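Local atomic coordinates of probable FAD-dependent oxidoreductase PA4991 (Pseudomonas aeruginosa PAO1, PDB entry 5EZ7), a protein that probably works as an FAD-dependent oxidoreductase of the DAO family, binding one FAD per subunit, although its physiological substrate is unknown. Residues P222-R227 with D316-A321; V202-G207 with L339-P344; A331-Q336 with P351-R356; R227-V232 with D274-D279. All coordinates share one frame; numbering follows the deposited sequence.

Contact 1: P222-R227 with D316-A321; sequences PAMQRR and DRAEPA
The carbonyl oxygen of Arg227 is gripped by two strong donors of Arg317, which reach it from opposite faces of the carbonyl plane. The backbone N of Arg317 lies 3.0 Å from Arg227 O as a routine strand bond, while NE curls back to the same oxygen at 3.0 Å, with Arg227 O in the guanidinium plane of Arg317. A bend about the CG-CD bond of Arg317 (chi3 -72°) brings NE back to Arg227 O. NH1 adds a weak third bond. Held in this way, the Arg317 guanidinium stacks on that of Arg227, centres 4.0 Å apart and planes at 24°. The repulsion of two like charges is probably offset by acids: Glu319 meets Arg227 NH2 at the edge, with OE2 at 2.6 Å in a salt bridge of weak hydrogen-bond geometry, and Glu277 pairs with Arg317 NH2. Glu319 OE1 also takes a bond from Gln225 NE2 (3.0 Å), nearly along its C-O axis. Gln225, Arg227, Arg317 and Glu319 therefore form one polar network on a single face of the antiparallel pair. On the other face Arg226 CD lies 3.4 Å from Asp316 OD2, although the guanidinium of Arg226 turns away to Glu211 of helix 210-216. Strand 309-320 is an edge strand of its sheet, beside strand 224-236; Met224 and Pro320 pack on Trp343 of strand 339-343, and Arg317 touches FAD.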
# COMPACT_ATOMS: atom_id res chain seq x y z
N PRO A 222 15.45 0.27 -13.76
CA PRO A 222 14.17 0.02 -14.49
C PRO A 222 13.27 1.25 -14.63
O PRO A 222 13.16 2.05 -13.70
CB PRO A 222 13.48 -0.99 -13.60
CG PRO A 222 14.00 -0.69 -12.20
CD PRO A 222 15.39 -0.13 -12.34
N ALA A 223 12.58 1.37 -15.77
CA ALA A 223 11.72 2.53 -16.07
C ALA A 223 10.41 2.37 -15.32
O ALA A 223 10.01 1.25 -15.02
CB ALA A 223 11.49 2.68 -17.56
N MET A 224 9.76 3.49 -15.04
CA MET A 224 8.58 3.54 -14.22
C MET A 224 7.46 4.13 -15.03
O MET A 224 7.74 4.98 -15.89
CB MET A 224 8.84 4.45 -13.02
CG MET A 224 7.78 4.34 -11.93
SD MET A 224 8.22 5.38 -10.52
CE MET A 224 7.72 6.98 -11.19
N GLN A 225 6.22 3.71 -14.75
CA GLN A 225 5.04 4.40 -15.30
C GLN A 225 4.17 4.89 -14.14
O GLN A 225 4.27 4.41 -13.03
CB GLN A 225 4.21 3.51 -16.26
CG GLN A 225 3.60 2.25 -15.62
CD GLN A 225 2.69 1.45 -16.54
OE1 GLN A 225 2.54 1.79 -17.67
NE2 GLN A 225 2.07 0.39 -16.04
N ARG A 226 3.31 5.85 -14.45
CA ARG A 226 2.40 6.48 -13.50
C ARG A 226 0.99 6.34 -14.06
O ARG A 226 0.74 6.79 -15.15
CB ARG A 226 2.77 7.96 -13.34
CG ARG A 226 4.00 8.24 -12.48
CD ARG A 226 4.22 9.73 -12.27
NE ARG A 226 5.64 10.05 -12.38
CZ ARG A 226 6.43 10.47 -11.40
NH1 ARG A 226 5.96 10.72 -10.19
NH2 ARG A 226 7.73 10.67 -11.65
N ARG A 227 0.10 5.65 -13.37
CA ARG A 227 -1.25 5.47 -13.88
C ARG A 227 -2.18 6.14 -12.91
O ARG A 227 -2.41 5.62 -11.81
CB ARG A 227 -1.59 4.02 -14.03
CG ARG A 227 -0.85 3.41 -15.20
CD ARG A 227 -0.80 1.89 -15.07
NE ARG A 227 -2.14 1.33 -15.16
CZ ARG A 227 -2.72 0.47 -14.32
NH1 ARG A 227 -3.97 0.06 -14.56
NH2 ARG A 227 -2.10 0.01 -13.25
N ASP A 316 -1.41 9.09 -8.39
CA ASP A 316 -0.74 8.21 -9.38
C ASP A 316 -0.36 6.88 -8.75
O ASP A 316 0.15 6.85 -7.63
CB ASP A 316 0.56 8.85 -9.84
CG ASP A 316 0.34 10.03 -10.74
OD1 ASP A 316 -0.74 10.12 -11.37
OD2 ASP A 316 1.30 10.85 -10.82
N ARG A 317 -0.64 5.78 -9.45
CA ARG A 317 -0.05 4.49 -9.10
C ARG A 317 1.34 4.48 -9.71
O ARG A 317 1.50 4.84 -10.86
CB ARG A 317 -0.88 3.34 -9.63
CG ARG A 317 -2.20 3.18 -8.90
CD ARG A 317 -3.18 2.35 -9.71
NE ARG A 317 -3.65 3.11 -10.86
CZ ARG A 317 -4.63 2.74 -11.68
NH1 ARG A 317 -4.96 3.52 -12.72
NH2 ARG A 317 -5.29 1.59 -11.48
N ALA A 318 2.33 4.04 -8.93
CA ALA A 318 3.72 3.94 -9.33
C ALA A 318 4.06 2.48 -9.57
O ALA A 318 4.03 1.67 -8.66
CB ALA A 318 4.61 4.52 -8.26
N GLU A 319 4.37 2.16 -10.83
CA GLU A 319 4.57 0.79 -11.27
C GLU A 319 5.79 0.65 -12.20
O GLU A 319 6.20 1.64 -12.84
CB GLU A 319 3.34 0.30 -12.04
CG GLU A 319 2.10 0.20 -11.19
CD GLU A 319 0.86 -0.04 -12.01
OE1 GLU A 319 1.01 -0.15 -13.24
OE2 GLU A 319 -0.26 -0.10 -11.43
N PRO A 320 6.32 -0.57 -12.31
CA PRO A 320 7.28 -0.81 -13.37
C PRO A 320 6.66 -0.56 -14.75
O PRO A 320 5.49 -0.90 -14.99
CB PRO A 320 7.64 -2.28 -13.21
CG PRO A 320 6.44 -2.89 -12.57
CD PRO A 320 5.94 -1.83 -11.63
N ALA A 321 7.44 0.07 -15.62
CA ALA A 321 7.00 0.23 -17.02
C ALA A 321 6.85 -1.14 -17.64
O ALA A 321 7.60 -2.07 -17.30
CB ALA A 321 8.01 1.05 -17.81

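Contact 2: V202-G207 with L339-P344; sequences VVLSAG and LLVGWP. With FAD (flavin-adenine dinucleotide), chain B.
Leu204, Leu339 and Leu340 bury the most surface where strands 201-204 and 339-343 run parallel. Leu204 leans over its partner strand: its CG lies 3.8 Å from Leu339 CD1, and its CB is 3.7 Å from Val341 CG2. Leu339 CG is anti to the backbone N (chi1 -179°), and from there CD1 reaches back to both Leu204 and Val202 CG1. Leu340 points to the opposite face of the sheet, where its CB meets Val203 CG2 at 4.1 Å. Its backbone ties the strands in both directions, N to Val202 O and O to Leu204 N, each at 2.8 Å. Gly342 N continues the pattern to Leu204 O. At the C-terminal end of strand 339-343, Trp343 NE1 donates to Gly207 O (2.9 Å), in the loop after strand 201-204, approaching from above the carbonyl plane. The parallel strands belong to the Rossmann-type FAD-binding sheet of this family. Apolar leucines and valines close the strand pair, whereas at its C-terminal end main-chain Gly207 N and Gly342 O position a water that donates to FAD O2P, so the polar link from these segments to the pyrophosphate is water-mediated and uses no charged side chain.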
# COMPACT_ATOMS: atom_id res chain seq x y z
N VAL A 202 21.46 -1.73 -0.73
CA VAL A 202 20.55 -0.57 -0.70
C VAL A 202 19.31 -0.97 -1.51
O VAL A 202 19.42 -1.41 -2.68
CB VAL A 202 21.18 0.71 -1.31
CG1 VAL A 202 20.19 1.89 -1.28
CG2 VAL A 202 22.43 1.12 -0.56
N VAL A 203 18.15 -0.86 -0.87
CA VAL A 203 16.88 -1.14 -1.50
C VAL A 203 16.04 0.13 -1.67
O VAL A 203 15.75 0.86 -0.69
CB VAL A 203 16.05 -2.12 -0.67
CG1 VAL A 203 14.78 -2.51 -1.44
CG2 VAL A 203 16.87 -3.36 -0.34
N LEU A 204 15.60 0.36 -2.91
CA LEU A 204 14.68 1.48 -3.24
C LEU A 204 13.24 1.00 -3.34
O LEU A 204 12.84 0.36 -4.33
CB LEU A 204 15.08 2.13 -4.55
CG LEU A 204 16.52 2.54 -4.70
CD1 LEU A 204 16.69 3.26 -6.02
CD2 LEU A 204 16.93 3.44 -3.55
N SER A 205 12.48 1.28 -2.27
CA SER A 205 11.04 1.02 -2.19
C SER A 205 10.30 2.37 -2.02
O SER A 205 9.46 2.54 -1.15
CB SER A 205 10.73 0.08 -1.03
OG SER A 205 11.25 0.61 0.17
N ALA A 206 10.64 3.32 -2.89
CA ALA A 206 10.22 4.70 -2.73
C ALA A 206 9.02 5.08 -3.61
O ALA A 206 8.70 6.23 -3.71
CB ALA A 206 11.38 5.65 -2.96
N GLY A 207 8.32 4.10 -4.15
CA GLY A 207 7.13 4.32 -4.92
C GLY A 207 7.44 5.12 -6.14
O GLY A 207 8.38 4.83 -6.87
N LEU A 339 22.50 -2.51 -5.59
CA LEU A 339 21.28 -1.74 -5.57
C LEU A 339 20.15 -2.66 -5.95
O LEU A 339 20.25 -3.42 -6.93
CB LEU A 339 21.34 -0.58 -6.53
CG LEU A 339 20.07 0.27 -6.54
CD1 LEU A 339 20.02 1.18 -5.32
CD2 LEU A 339 20.03 1.08 -7.83
N LEU A 340 19.09 -2.60 -5.15
CA LEU A 340 17.88 -3.37 -5.40
C LEU A 340 16.79 -2.35 -5.43
O LEU A 340 16.83 -1.42 -4.68
CB LEU A 340 17.63 -4.38 -4.28
CG LEU A 340 18.59 -5.58 -4.28
CD1 LEU A 340 18.66 -6.23 -2.92
CD2 LEU A 340 18.20 -6.65 -5.28
N VAL A 341 15.83 -2.50 -6.32
CA VAL A 341 14.84 -1.49 -6.54
C VAL A 341 13.55 -2.10 -7.07
O VAL A 341 13.56 -2.96 -7.99
CB VAL A 341 15.36 -0.43 -7.55
CG1 VAL A 341 15.90 -1.09 -8.85
CG2 VAL A 341 14.29 0.61 -7.87
N GLY A 342 12.42 -1.62 -6.56
CA GLY A 342 11.18 -2.09 -7.11
C GLY A 342 9.93 -1.53 -6.57
O GLY A 342 9.93 -0.53 -5.85
N TRP A 343 8.85 -2.20 -6.98
CA TRP A 343 7.49 -1.82 -6.70
C TRP A 343 6.64 -3.06 -6.43
O TRP A 343 6.78 -4.05 -7.11
CB TRP A 343 6.94 -1.10 -7.90
CG TRP A 343 7.65 0.19 -8.26
CD1 TRP A 343 7.40 1.44 -7.74
CD2 TRP A 343 8.65 0.37 -9.25
NE1 TRP A 343 8.20 2.38 -8.36
CE2 TRP A 343 8.98 1.75 -9.28
CE3 TRP A 343 9.28 -0.49 -10.14
CZ2 TRP A 343 9.94 2.26 -10.14
CZ3 TRP A 343 10.21 0.01 -11.00
CH2 TRP A 343 10.55 1.38 -10.99
N PRO A 344 5.74 -3.01 -5.44
CA PRO A 344 4.89 -4.16 -5.14
C PRO A 344 3.78 -4.36 -6.14
O PRO A 344 3.37 -5.48 -6.34
CB PRO A 344 4.33 -3.82 -3.75
CG PRO A 344 4.35 -2.36 -3.67
CD PRO A 344 5.53 -1.91 -4.49
PA FAD B . 4.29 4.18 -1.43
O1A FAD B . 3.19 3.85 -0.48
O2A FAD B . 4.10 5.23 -2.49
O5B FAD B . 5.56 4.53 -0.55
C5B FAD B . 6.73 5.12 -1.09
C4B FAD B . 7.36 5.90 0.04
O4B FAD B . 8.65 6.37 -0.38
C3B FAD B . 6.51 7.11 0.43
O3B FAD B . 6.19 7.08 1.82
C2B FAD B . 7.39 8.29 0.06
O2B FAD B . 7.25 9.43 0.91
C1B FAD B . 8.79 7.69 0.11
N9A FAD B . 9.76 8.39 -0.74
C8A FAD B . 9.55 8.83 -2.00
N7A FAD B . 10.65 9.44 -2.46
C5A FAD B . 11.59 9.38 -1.51
C6A FAD B . 12.97 9.86 -1.37
N6A FAD B . 13.55 10.49 -2.40
N1A FAD B . 13.62 9.61 -0.22
C2A FAD B . 13.03 8.97 0.80
N3A FAD B . 11.76 8.51 0.75
C4A FAD B . 11.00 8.70 -0.36
N1 FAD B . -3.44 -2.37 -3.52
C2 FAD B . -4.12 -3.39 -2.96
O2 FAD B . -3.55 -4.49 -2.80
N3 FAD B . -5.40 -3.27 -2.56
C4 FAD B . -6.08 -2.13 -2.70
O4 FAD B . -7.27 -2.04 -2.32
C4X FAD B . -5.41 -0.98 -3.30
N5 FAD B . -6.05 0.20 -3.46
C5X FAD B . -5.41 1.25 -4.00
C6 FAD B . -6.10 2.45 -4.14
C7 FAD B . -5.49 3.56 -4.68
C7M FAD B . -6.25 4.85 -4.80
C8 FAD B . -4.06 3.48 -5.09
C8M FAD B . -3.33 4.66 -5.68
C9 FAD B . -3.38 2.28 -4.96
C9A FAD B . -3.99 1.15 -4.43
N10 FAD B . -3.32 -0.09 -4.28
C10 FAD B . -4.00 -1.17 -3.70
C1' FAD B . -1.92 -0.26 -4.65
C2' FAD B . -1.07 0.12 -3.46
O2' FAD B . -1.53 1.32 -2.83
C3' FAD B . 0.40 0.25 -3.86
O3' FAD B . 0.75 -0.86 -4.71
C4' FAD B . 1.30 0.26 -2.63
O4' FAD B . 0.72 0.99 -1.55
C5' FAD B . 2.65 0.88 -2.94
O5' FAD B . 3.51 0.72 -1.80
P FAD B . 4.96 1.38 -1.83
O1P FAD B . 5.53 1.34 -0.44
O2P FAD B . 5.69 0.75 -2.96
O3P FAD B . 4.66 2.88 -2.31
O HOH W 1 8.30 1.16 -3.97

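Contact 3: A331-Q336 with P351-R356; sequences AFLAEQ and PDFADR
Ala331 sits just before strand 332-336, which passes helix 350-364 with the two short axes 8.5 Å apart and running in nearly the same direction, 26° between them. The methyl of Ala331 points into the helix and lies 3.5 Å from the backbone N of Phe353 and 3.7 Å from Phe353 CB. Its backbone N donates to Asp352 OD2 (3.0 Å), which uses the anti lone pair, the one turned away from OD1. With CG anti to its own backbone N (chi1 -175°), Asp352 carries the carboxylate across to the strand. The same OD2 takes a weak bond from Arg356 NE one helical turn later, within a salt bridge, so one oxygen joins the strand end to the helix. Strand 332-336 is an edge strand of the FAD-binding sheet, antiparallel to strand 339-343, after which the chain enters helix 350-364; this helix lies against the sheet and also touches helix 17-28 through Phe353 and Ala18. The ring of Phe353 presents its edge to Ala331 CB and to Phe332 O, the latter 3.8 Å from CE1. Leu333 comes in at about a right angle to Phe353, CD1 to CE1 4.1 Å, while its other branch, CD2, rests 3.6 Å from Arg356 C. The guanidinium of Arg356 lies with one face over Ala331 O, which sits toward its rim, and NH2 bonds weakly to Asn330.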
# COMPACT_ATOMS: atom_id res chain seq x y z
N ALA A 331 5.07 -8.89 -7.37
CA ALA A 331 5.89 -7.74 -7.10
C ALA A 331 6.95 -7.71 -8.18
O ALA A 331 7.20 -8.73 -8.81
CB ALA A 331 6.54 -7.87 -5.72
N PHE A 332 7.53 -6.54 -8.41
CA PHE A 332 8.66 -6.39 -9.35
C PHE A 332 9.95 -5.98 -8.58
O PHE A 332 9.94 -5.06 -7.73
CB PHE A 332 8.30 -5.35 -10.42
CG PHE A 332 9.44 -5.00 -11.34
CD1 PHE A 332 10.38 -4.04 -10.98
CD2 PHE A 332 9.61 -5.70 -12.53
CE1 PHE A 332 11.44 -3.78 -11.83
CE2 PHE A 332 10.70 -5.44 -13.36
CZ PHE A 332 11.60 -4.47 -13.02
N LEU A 333 11.05 -6.64 -8.90
CA LEU A 333 12.35 -6.29 -8.38
C LEU A 333 13.41 -6.36 -9.45
O LEU A 333 13.40 -7.27 -10.25
CB LEU A 333 12.73 -7.23 -7.25
CG LEU A 333 14.01 -6.93 -6.45
CD1 LEU A 333 14.00 -5.58 -5.80
CD2 LEU A 333 14.15 -7.98 -5.38
N ALA A 334 14.33 -5.40 -9.42
CA ALA A 334 15.51 -5.40 -10.25
C ALA A 334 16.75 -5.04 -9.43
O ALA A 334 16.65 -4.48 -8.32
CB ALA A 334 15.33 -4.39 -11.34
N GLU A 335 17.92 -5.30 -9.99
CA GLU A 335 19.18 -4.93 -9.37
C GLU A 335 20.25 -4.48 -10.32
O GLU A 335 20.27 -4.90 -11.40
CB GLU A 335 19.75 -6.10 -8.57
CG GLU A 335 19.56 -7.43 -9.24
CD GLU A 335 20.19 -8.56 -8.44
OE1 GLU A 335 21.25 -8.38 -7.78
OE2 GLU A 335 19.62 -9.65 -8.50
N GLN A 336 21.13 -3.62 -9.84
CA GLN A 336 22.37 -3.26 -10.49
C GLN A 336 23.43 -3.19 -9.35
O GLN A 336 23.35 -2.36 -8.45
CB GLN A 336 22.18 -1.93 -11.24
CG GLN A 336 23.46 -1.27 -11.77
CD GLN A 336 23.99 -1.85 -13.09
OE1 GLN A 336 23.34 -1.71 -14.12
NE2 GLN A 336 25.18 -2.47 -13.07
N PRO A 351 4.22 -8.58 0.84
CA PRO A 351 4.99 -9.74 1.30
C PRO A 351 5.76 -10.51 0.18
O PRO A 351 6.73 -11.22 0.47
CB PRO A 351 3.94 -10.64 1.96
CG PRO A 351 2.69 -9.83 2.08
CD PRO A 351 2.77 -8.80 1.00
N ASP A 352 5.30 -10.40 -1.07
CA ASP A 352 5.98 -11.00 -2.21
C ASP A 352 7.20 -10.15 -2.56
O ASP A 352 8.24 -10.68 -2.97
CB ASP A 352 5.01 -11.14 -3.41
CG ASP A 352 5.64 -11.86 -4.59
OD1 ASP A 352 5.94 -13.08 -4.45
OD2 ASP A 352 5.88 -11.23 -5.66
N PHE A 353 7.09 -8.84 -2.38
CA PHE A 353 8.23 -7.93 -2.60
C PHE A 353 9.35 -8.25 -1.62
O PHE A 353 10.48 -8.46 -2.06
CB PHE A 353 7.81 -6.46 -2.51
CG PHE A 353 8.94 -5.48 -2.65
CD1 PHE A 353 9.46 -5.16 -3.91
CD2 PHE A 353 9.47 -4.84 -1.55
CE1 PHE A 353 10.49 -4.25 -4.05
CE2 PHE A 353 10.50 -3.92 -1.68
CZ PHE A 353 11.02 -3.64 -2.93
N ALA A 354 9.02 -8.33 -0.33
CA ALA A 354 9.93 -8.85 0.68
C ALA A 354 10.56 -10.21 0.31
O ALA A 354 11.76 -10.34 0.37
CB ALA A 354 9.26 -8.90 2.05
N ASP A 355 9.77 -11.20 -0.06
CA ASP A 355 10.31 -12.54 -0.49
C ASP A 355 11.33 -12.41 -1.61
O ASP A 355 12.32 -13.12 -1.60
CB ASP A 355 9.23 -13.49 -1.02
CG ASP A 355 8.21 -13.90 0.04
OD1 ASP A 355 8.55 -13.93 1.25
OD2 ASP A 355 7.05 -14.21 -0.34
N ARG A 356 11.07 -11.52 -2.58
CA ARG A 356 11.94 -11.38 -3.73
C ARG A 356 13.26 -10.77 -3.32
O ARG A 356 14.31 -11.22 -3.79
CB ARG A 356 11.28 -10.64 -4.89
CG ARG A 356 10.45 -11.57 -5.76
CD ARG A 356 9.19 -10.92 -6.29
NE ARG A 356 8.37 -11.86 -7.08
CZ ARG A 356 8.55 -12.14 -8.38
NH1 ARG A 356 9.51 -11.54 -9.08
NH2 ARG A 356 7.76 -13.02 -9.00

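Contact 4: R227-V232 with D274-D279; sequences RPLHMV and DIAETD. With FAD (flavin-adenine dinucleotide), chain B.
Leu229 and Met231 flank Ala276, and each of them also touches the dimethylbenzene end of the flavin. Leu229 splits its two branches between the partners: CD1 sits 3.6 Å from FAD C7M, while CD2 turns to Ala276 and Glu277, 3.7 Å from Glu277 OE2. Its CG is anti to the carbonyl carbon (chi1 -78°), and the two methyls fork from there. Met231 approaches differently. Its chain is folded at both chi2 and chi3, and the sulphur SD lies 3.7 Å from Ala276 CB and 3.6 Å from FAD C7M. The methyl of Ala276 therefore comes within reach of both residues and also lies 3.3 Å from His230 O. The two segments also join through their backbones: His230 N donates to Ala276 O at 2.8 Å, in the carbonyl plane and on a lone pair. The imidazole of His230 leads away, its NE2 bonded to Thr312. Glu277, at the N-cap position before helix 278-282, bends at chi2 and lies obliquely across Leu229; its OE2 forms a salt bridge with Arg317. The guanidinium of Arg227 is salt-bridged to Glu319; its NH1 is 4.4 Å from Glu277 OE2, which lies well out of the guanidinium plane, so this second pair acts by charge alone. A water donates to Pro228 O and, weakly, to Glu277 OE1. The turn before helix 278-282 thus backs the segment of strand 224-236 whose leucine and methionine form an apolar wall of the FAD pocket, against the methyl-bearing edge of the isoalloxazine.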
# COMPACT_ATOMS: atom_id res chain seq x y z
N ARG A 227 0.10 5.65 -13.37
CA ARG A 227 -1.25 5.47 -13.88
C ARG A 227 -2.18 6.14 -12.91
O ARG A 227 -2.41 5.62 -11.81
CB ARG A 227 -1.59 4.02 -14.03
CG ARG A 227 -0.85 3.41 -15.20
CD ARG A 227 -0.80 1.89 -15.07
NE ARG A 227 -2.14 1.33 -15.16
CZ ARG A 227 -2.72 0.47 -14.32
NH1 ARG A 227 -3.97 0.06 -14.56
NH2 ARG A 227 -2.10 0.01 -13.25
N PRO A 228 -2.69 7.32 -13.29
CA PRO A 228 -3.47 8.07 -12.32
C PRO A 228 -4.84 7.41 -11.98
O PRO A 228 -5.36 6.59 -12.73
CB PRO A 228 -3.62 9.43 -13.00
CG PRO A 228 -3.67 9.08 -14.46
CD PRO A 228 -2.76 7.92 -14.64
N LEU A 229 -5.35 7.74 -10.80
CA LEU A 229 -6.71 7.41 -10.38
C LEU A 229 -7.39 8.71 -9.94
O LEU A 229 -6.72 9.62 -9.47
CB LEU A 229 -6.68 6.43 -9.20
CG LEU A 229 -6.39 4.97 -9.57
CD1 LEU A 229 -6.10 4.19 -8.33
CD2 LEU A 229 -7.54 4.30 -10.31
N HIS A 230 -8.72 8.80 -10.11
CA HIS A 230 -9.57 9.88 -9.52
C HIS A 230 -10.60 9.28 -8.56
O HIS A 230 -11.73 8.97 -8.94
CB HIS A 230 -10.31 10.64 -10.62
CG HIS A 230 -10.81 11.99 -10.20
ND1 HIS A 230 -11.44 12.83 -11.09
CD2 HIS A 230 -10.74 12.66 -9.04
CE1 HIS A 230 -11.73 13.97 -10.49
NE2 HIS A 230 -11.31 13.90 -9.24
N MET A 231 -10.17 9.10 -7.31
CA MET A 231 -10.98 8.47 -6.28
C MET A 231 -11.97 9.48 -5.74
O MET A 231 -11.68 10.67 -5.71
CB MET A 231 -10.10 8.00 -5.13
CG MET A 231 -8.98 7.02 -5.48
SD MET A 231 -9.53 5.45 -6.16
CE MET A 231 -10.19 4.73 -4.65
N VAL A 232 -13.13 9.00 -5.27
CA VAL A 232 -14.20 9.83 -4.73
C VAL A 232 -14.42 9.45 -3.28
O VAL A 232 -14.36 8.29 -2.94
CB VAL A 232 -15.51 9.67 -5.54
CG1 VAL A 232 -16.58 10.61 -5.01
CG2 VAL A 232 -15.27 9.98 -6.99
N ASP A 274 -13.67 1.35 -11.83
CA ASP A 274 -13.64 1.91 -13.18
C ASP A 274 -14.10 3.38 -13.20
O ASP A 274 -13.73 4.14 -14.10
CB ASP A 274 -14.54 1.07 -14.12
CG ASP A 274 -14.47 1.54 -15.60
OD1 ASP A 274 -13.50 1.18 -16.31
OD2 ASP A 274 -15.39 2.27 -16.06
N ILE A 275 -14.90 3.77 -12.22
CA ILE A 275 -15.28 5.17 -12.07
C ILE A 275 -14.04 6.06 -11.76
O ILE A 275 -14.03 7.23 -12.13
CB ILE A 275 -16.37 5.37 -10.99
CG1 ILE A 275 -17.04 6.74 -11.16
CG2 ILE A 275 -15.79 5.21 -9.59
CD1 ILE A 275 -17.94 7.15 -10.01
N ALA A 276 -13.03 5.50 -11.10
CA ALA A 276 -11.79 6.22 -10.79
C ALA A 276 -10.72 6.08 -11.86
O ALA A 276 -9.70 6.69 -11.71
CB ALA A 276 -11.24 5.77 -9.46
N GLU A 277 -10.94 5.31 -12.93
CA GLU A 277 -9.92 5.07 -13.98
C GLU A 277 -10.01 6.13 -15.07
O GLU A 277 -10.47 7.23 -14.79
CB GLU A 277 -10.04 3.64 -14.55
CG GLU A 277 -9.60 2.58 -13.55
CD GLU A 277 -8.09 2.37 -13.48
OE1 GLU A 277 -7.33 3.05 -14.21
OE2 GLU A 277 -7.64 1.51 -12.69
N THR A 278 -9.57 5.81 -16.28
CA THR A 278 -9.39 6.77 -17.37
C THR A 278 -10.48 7.88 -17.58
O THR A 278 -10.13 9.06 -17.72
CB THR A 278 -9.14 5.98 -18.69
OG1 THR A 278 -7.97 5.15 -18.47
CG2 THR A 278 -8.86 6.88 -19.89
N ASP A 279 -11.77 7.52 -17.62
CA ASP A 279 -12.80 8.55 -17.82
C ASP A 279 -13.02 9.35 -16.54
O ASP A 279 -13.22 10.54 -16.61
CB ASP A 279 -14.10 7.97 -18.34
CG ASP A 279 -13.93 7.29 -19.67
OD1 ASP A 279 -13.34 7.89 -20.60
OD2 ASP A 279 -14.37 6.12 -19.77
PA FAD B . 4.29 4.18 -1.43
O1A FAD B . 3.19 3.85 -0.48
O2A FAD B . 4.10 5.23 -2.49
O5B FAD B . 5.56 4.53 -0.55
C5B FAD B . 6.73 5.12 -1.09
C4B FAD B . 7.36 5.90 0.04
O4B FAD B . 8.65 6.37 -0.38
C3B FAD B . 6.51 7.11 0.43
O3B FAD B . 6.19 7.08 1.82
C2B FAD B . 7.39 8.29 0.06
O2B FAD B . 7.25 9.43 0.91
C1B FAD B . 8.79 7.69 0.11
N9A FAD B . 9.76 8.39 -0.74
C8A FAD B . 9.55 8.83 -2.00
N7A FAD B . 10.65 9.44 -2.46
C5A FAD B . 11.59 9.38 -1.51
C6A FAD B . 12.97 9.86 -1.37
N6A FAD B . 13.55 10.49 -2.40
N1A FAD B . 13.62 9.61 -0.22
C2A FAD B . 13.03 8.97 0.80
N3A FAD B . 11.76 8.51 0.75
C4A FAD B . 11.00 8.70 -0.36
N1 FAD B . -3.44 -2.37 -3.52
C2 FAD B . -4.12 -3.39 -2.96
O2 FAD B . -3.55 -4.49 -2.80
N3 FAD B . -5.40 -3.27 -2.56
C4 FAD B . -6.08 -2.13 -2.70
O4 FAD B . -7.27 -2.04 -2.32
C4X FAD B . -5.41 -0.98 -3.30
N5 FAD B . -6.05 0.20 -3.46
C5X FAD B . -5.41 1.25 -4.00
C6 FAD B . -6.10 2.45 -4.14
C7 FAD B . -5.49 3.56 -4.68
C7M FAD B . -6.25 4.85 -4.80
C8 FAD B . -4.06 3.48 -5.09
C8M FAD B . -3.33 4.66 -5.68
C9 FAD B . -3.38 2.28 -4.96
C9A FAD B . -3.99 1.15 -4.43
N10 FAD B . -3.32 -0.09 -4.28
C10 FAD B . -4.00 -1.17 -3.70
C1' FAD B . -1.92 -0.26 -4.65
C2' FAD B . -1.07 0.12 -3.46
O2' FAD B . -1.53 1.32 -2.83
C3' FAD B . 0.40 0.25 -3.86
O3' FAD B . 0.75 -0.86 -4.71
C4' FAD B . 1.30 0.26 -2.63
O4' FAD B . 0.72 0.99 -1.55
C5' FAD B . 2.65 0.88 -2.94
O5' FAD B . 3.51 0.72 -1.80
P FAD B . 4.96 1.38 -1.83
O1P FAD B . 5.53 1.34 -0.44
O2P FAD B . 5.69 0.75 -2.96
O3P FAD B . 4.66 2.88 -2.31
O HOH W 2 -5.98 5.88 -15.61

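How the contacts relate
Following the chain from the N terminus, strand 201-204 comes first and is paired much later with strand 339-343, so contact 2 closes a long loop. Inside it lies contact 1, joining strands 224-236 and 309-320, and inside that contact 4. Contacts 1 and 4 share Arg227, and the Arg317-Glu277 salt bridge links them. Contact 3 opens after contact 1 has closed and crosses contact 2, since strand 332-336 precedes strand 339-343 and helix 350-364 follows it. Contacts 2 and 3 join neighbouring strands of the FAD-binding sheet and a helix against it; contact 1 lies in the eight-stranded sheet, and contact 4 ties a turn to it. Contacts 2 and 4, centres about 25 Å apart, both touch FAD.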